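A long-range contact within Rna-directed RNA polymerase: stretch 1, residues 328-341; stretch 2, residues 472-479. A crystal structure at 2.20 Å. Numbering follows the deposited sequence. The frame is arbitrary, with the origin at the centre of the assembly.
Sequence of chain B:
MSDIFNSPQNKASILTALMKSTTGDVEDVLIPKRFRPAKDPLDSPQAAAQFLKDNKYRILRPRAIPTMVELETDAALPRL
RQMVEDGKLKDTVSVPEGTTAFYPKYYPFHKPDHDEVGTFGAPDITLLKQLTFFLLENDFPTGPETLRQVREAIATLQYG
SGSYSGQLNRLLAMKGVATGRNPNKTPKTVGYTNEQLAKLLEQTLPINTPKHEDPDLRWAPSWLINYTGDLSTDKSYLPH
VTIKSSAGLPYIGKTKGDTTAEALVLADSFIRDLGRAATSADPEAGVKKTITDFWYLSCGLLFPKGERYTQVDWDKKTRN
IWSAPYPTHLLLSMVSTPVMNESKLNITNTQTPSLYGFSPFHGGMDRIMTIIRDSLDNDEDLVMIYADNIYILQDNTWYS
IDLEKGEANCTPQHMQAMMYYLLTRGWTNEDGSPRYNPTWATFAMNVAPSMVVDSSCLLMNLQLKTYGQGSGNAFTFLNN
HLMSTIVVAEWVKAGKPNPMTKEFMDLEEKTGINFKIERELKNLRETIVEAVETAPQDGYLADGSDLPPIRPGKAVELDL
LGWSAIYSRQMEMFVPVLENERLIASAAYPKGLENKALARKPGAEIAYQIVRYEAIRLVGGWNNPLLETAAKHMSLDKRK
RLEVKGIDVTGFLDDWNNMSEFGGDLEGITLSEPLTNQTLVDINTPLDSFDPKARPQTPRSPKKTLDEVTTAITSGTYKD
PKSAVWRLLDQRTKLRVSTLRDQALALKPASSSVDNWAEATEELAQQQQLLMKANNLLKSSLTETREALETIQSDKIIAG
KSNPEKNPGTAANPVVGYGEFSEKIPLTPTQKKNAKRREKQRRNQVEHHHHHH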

# COMPACT_ATOMS: atom_id res chain seq x y z
N THR B 328 1.80 -6.07 -15.51
CA THR B 328 2.80 -5.24 -14.80
C THR B 328 2.76 -5.55 -13.29
O THR B 328 3.82 -5.77 -12.70
CB THR B 328 2.57 -3.75 -15.10
OG1 THR B 328 2.70 -3.58 -16.50
CG2 THR B 328 3.57 -2.84 -14.39
N HIS B 329 1.54 -5.59 -12.70
CA HIS B 329 1.32 -5.90 -11.28
C HIS B 329 1.89 -7.29 -10.93
O HIS B 329 2.54 -7.43 -9.90
CB HIS B 329 -0.18 -5.83 -10.93
CG HIS B 329 -0.45 -6.19 -9.51
ND1 HIS B 329 -0.11 -5.33 -8.48
CD2 HIS B 329 -0.96 -7.33 -8.98
CE1 HIS B 329 -0.44 -5.96 -7.36
NE2 HIS B 329 -0.97 -7.15 -7.61
N LEU B 330 1.68 -8.29 -11.81
CA LEU B 330 2.13 -9.67 -11.63
C LEU B 330 3.67 -9.75 -11.60
O LEU B 330 4.23 -10.36 -10.70
CB LEU B 330 1.54 -10.52 -12.78
CG LEU B 330 1.58 -12.06 -12.68
CD1 LEU B 330 0.90 -12.58 -11.38
CD2 LEU B 330 0.94 -12.68 -13.92
N LEU B 331 4.35 -9.08 -12.56
CA LEU B 331 5.82 -9.06 -12.66
C LEU B 331 6.47 -8.34 -11.46
O LEU B 331 7.45 -8.84 -10.92
CB LEU B 331 6.27 -8.41 -13.98
CG LEU B 331 5.92 -9.15 -15.28
CD1 LEU B 331 6.12 -8.24 -16.50
CD2 LEU B 331 6.74 -10.44 -15.43
N LEU B 332 5.90 -7.21 -11.02
CA LEU B 332 6.39 -6.46 -9.87
C LEU B 332 6.23 -7.27 -8.57
O LEU B 332 7.15 -7.32 -7.76
CB LEU B 332 5.63 -5.10 -9.71
CG LEU B 332 5.91 -3.99 -10.72
CD1 LEU B 332 5.06 -2.79 -10.43
CD2 LEU B 332 7.37 -3.58 -10.73
N SER B 333 5.05 -7.89 -8.39
CA SER B 333 4.67 -8.67 -7.20
C SER B 333 5.53 -9.90 -7.06
O SER B 333 5.76 -10.32 -5.93
CB SER B 333 3.19 -9.04 -7.23
OG SER B 333 2.43 -7.86 -7.19
N MET B 334 6.05 -10.45 -8.18
CA MET B 334 6.97 -11.59 -8.16
C MET B 334 8.32 -11.21 -7.48
O MET B 334 8.99 -12.07 -6.94
CB MET B 334 7.22 -12.11 -9.58
CG MET B 334 6.12 -13.02 -10.08
SD MET B 334 6.26 -13.41 -11.84
CE MET B 334 7.69 -14.47 -11.85
N VAL B 335 8.68 -9.92 -7.48
CA VAL B 335 9.93 -9.44 -6.86
C VAL B 335 9.69 -9.14 -5.35
O VAL B 335 10.48 -9.54 -4.50
CB VAL B 335 10.52 -8.19 -7.61
CG1 VAL B 335 11.82 -7.70 -6.97
CG2 VAL B 335 10.72 -8.49 -9.10
N SER B 336 8.61 -8.42 -5.03
CA SER B 336 8.35 -7.97 -3.66
C SER B 336 7.71 -9.00 -2.73
O SER B 336 8.21 -9.17 -1.62
CB SER B 336 7.49 -6.71 -3.67
OG SER B 336 6.30 -6.91 -4.42
N THR B 337 6.60 -9.65 -3.14
CA THR B 337 5.81 -10.51 -2.25
C THR B 337 6.58 -11.73 -1.70
O THR B 337 6.43 -11.95 -0.51
CB THR B 337 4.44 -10.87 -2.84
OG1 THR B 337 4.59 -11.64 -4.01
CG2 THR B 337 3.60 -9.63 -3.17
N PRO B 338 7.47 -12.48 -2.44
CA PRO B 338 8.18 -13.60 -1.78
C PRO B 338 9.12 -13.12 -0.67
O PRO B 338 9.35 -13.86 0.29
CB PRO B 338 8.96 -14.26 -2.94
CG PRO B 338 8.24 -13.83 -4.17
CD PRO B 338 7.82 -12.41 -3.87
N VAL B 339 9.62 -11.87 -0.76
CA VAL B 339 10.49 -11.26 0.27
C VAL B 339 9.63 -10.79 1.46
O VAL B 339 9.95 -11.12 2.61
CB VAL B 339 11.34 -10.10 -0.30
CG1 VAL B 339 12.05 -9.32 0.82
CG2 VAL B 339 12.34 -10.59 -1.34
N MET B 340 8.57 -10.01 1.18
CA MET B 340 7.72 -9.41 2.23
C MET B 340 6.90 -10.45 3.01
O MET B 340 6.64 -10.23 4.18
CB MET B 340 6.82 -8.29 1.68
CG MET B 340 7.62 -7.11 1.11
SD MET B 340 9.08 -6.54 2.04
CE MET B 340 8.28 -5.75 3.47
N ASN B 341 6.58 -11.62 2.40
CA ASN B 341 5.87 -12.72 3.08
C ASN B 341 6.68 -13.24 4.26
O ASN B 341 6.11 -13.72 5.24
CB ASN B 341 5.66 -13.90 2.12
CG ASN B 341 4.53 -13.81 1.11
OD1 ASN B 341 3.71 -12.89 1.13
ND2 ASN B 341 4.49 -14.80 0.20
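Stretch 2, residues 472-479: GNAFTFLN

Stretch 1 is helical from its first residue, continuing a helix that begins earlier in the chain, and stretch 2 lies along one side of it, first as a turn and then as the opening of a second helix. Gly472 leads in with phi/psi of 110/-14, a conformation in which a beta carbon would be jammed against the preceding carbonyl oxygen. Asn473 to Thr476 form a type I beta turn, closed by Thr476 N to Asn473 O at 3.0 Å, with Ala474 at -53/-29 and Phe475 at -99/12. Phe475 occupies the N-cap position, and the helix starts at Thr476. The contact advances in the same sense along both stretches: the CA atoms of Ser333 and Ala474 are 6.0 Å apart, those of Ser336 and Phe475 7.6 Å, and Met340 meets Leu478 further on. The interface buries 401 Å², both sides summed, and has no direct hydrogen bond across it, so packing and two waters define the fit.

Along stretch 1, the first residue to touch is His329. Its CA-to-CB bond points sideways, but with chi1 at 178° (t) the ring end comes nearer, placing ND1 3.8 Å from Ala474 CB in an oblique approach. Water 1 joins the same pair: it lies 2.7 Å from His329 ND1 and accepts from Ala474 N, also at 2.7 Å.

Leu332, one turn later, points toward stretch 2 and meets three consecutive residues. Its CB is 3.9 Å from Ala474 CB and 4.2 Å from Phe475 CE1, while its CD1 is 4.3 Å from Asn473 OD1. That amide oxygen is already engaged within the turn, accepting from Phe475 N at 2.8 Å. The carbonyl Leu332 O lies at the edge of the Phe475 ring, near its plane, 3.5 Å from CE1.

Ser333 contributes its OG, 3.6 Å from Ala474 CB. This hydroxyl donates to His329 O at 2.7 Å, so its polar demand is met inside the helix and its contact with the methyl is one of packing. Ala474 CB is thus bordered by His329, Leu332 and Ser333.

Val335 points toward stretch 2 with chi1 at 180° (t), and its CG1 reaches the edge of the Phe475 ring, 4.4 Å from CZ. The backbone of Phe475 does not aim its side chain directly at stretch 1; chi1 of -86° (m) carries the ring there.

Ser336 also points toward stretch 2. Its CB packs 3.6 Å from Phe475 CE1, obliquely to the ring, and 3.8 Å from Leu478 CD1, so it bridges the turn and the new helix. Water 2 supplies a polar link, 2.7 Å from Ser336 OG and donating to Ala474 O at 2.8 Å.

The helix is kinked at Pro338, which has no N-H to donate, and Val339, whose N makes only a weak bond to Ser336 O at 3.2 Å. Beyond it, Met340, with all three chi angles m, brings SD to 3.9 Å from Leu478 CD2, ending the contact.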

# COMPACT_ATOMS: atom_id res chain seq x y z
N GLY B 472 -1.34 2.74 -5.41
CA GLY B 472 -1.99 1.45 -5.54
C GLY B 472 -1.11 0.43 -6.24
O GLY B 472 -1.40 -0.77 -6.17
N ASN B 473 -0.01 0.87 -6.90
CA ASN B 473 0.91 -0.08 -7.54
C ASN B 473 1.53 -0.98 -6.44
O ASN B 473 1.52 -0.61 -5.27
CB ASN B 473 1.98 0.64 -8.40
CG ASN B 473 3.27 1.03 -7.70
OD1 ASN B 473 4.18 0.22 -7.52
ND2 ASN B 473 3.39 2.27 -7.31
N ALA B 474 2.03 -2.17 -6.83
CA ALA B 474 2.60 -3.18 -5.93
C ALA B 474 3.71 -2.63 -5.01
O ALA B 474 3.87 -3.13 -3.90
CB ALA B 474 3.15 -4.34 -6.76
N PHE B 475 4.44 -1.60 -5.43
CA PHE B 475 5.53 -1.02 -4.64
C PHE B 475 5.13 0.25 -3.87
O PHE B 475 6.01 0.90 -3.31
CB PHE B 475 6.75 -0.74 -5.54
CG PHE B 475 7.67 -1.95 -5.72
CD1 PHE B 475 7.18 -3.16 -6.20
CD2 PHE B 475 9.02 -1.87 -5.40
CE1 PHE B 475 8.02 -4.28 -6.33
CE2 PHE B 475 9.86 -2.97 -5.54
CZ PHE B 475 9.35 -4.17 -6.00
N THR B 476 3.82 0.58 -3.78
CA THR B 476 3.37 1.81 -3.11
C THR B 476 3.95 1.92 -1.66
O THR B 476 4.64 2.90 -1.36
CB THR B 476 1.82 1.96 -3.13
OG1 THR B 476 1.37 2.00 -4.50
CG2 THR B 476 1.35 3.24 -2.42
N PHE B 477 3.68 0.91 -0.81
CA PHE B 477 4.16 0.88 0.58
C PHE B 477 5.69 0.99 0.65
O PHE B 477 6.21 1.81 1.43
CB PHE B 477 3.71 -0.43 1.31
CG PHE B 477 4.34 -0.60 2.68
CD1 PHE B 477 5.61 -1.16 2.82
CD2 PHE B 477 3.68 -0.18 3.83
CE1 PHE B 477 6.23 -1.24 4.08
CE2 PHE B 477 4.29 -0.26 5.09
CZ PHE B 477 5.56 -0.78 5.20
N LEU B 478 6.40 0.13 -0.13
CA LEU B 478 7.86 0.05 -0.13
C LEU B 478 8.53 1.36 -0.52
O LEU B 478 9.44 1.81 0.17
CB LEU B 478 8.36 -1.10 -1.05
CG LEU B 478 8.02 -2.52 -0.59
CD1 LEU B 478 8.34 -3.54 -1.66
CD2 LEU B 478 8.72 -2.87 0.70
N ASN B 479 8.07 1.99 -1.60
CA ASN B 479 8.62 3.26 -2.07
C ASN B 479 8.34 4.39 -1.07
O ASN B 479 9.21 5.20 -0.83
CB ASN B 479 8.08 3.61 -3.46
CG ASN B 479 8.49 2.66 -4.54
OD1 ASN B 479 9.50 1.97 -4.44
ND2 ASN B 479 7.72 2.63 -5.63
O HOH W 1 1.16 -3.02 -9.25
O HOH W 2 3.95 -5.89 -3.47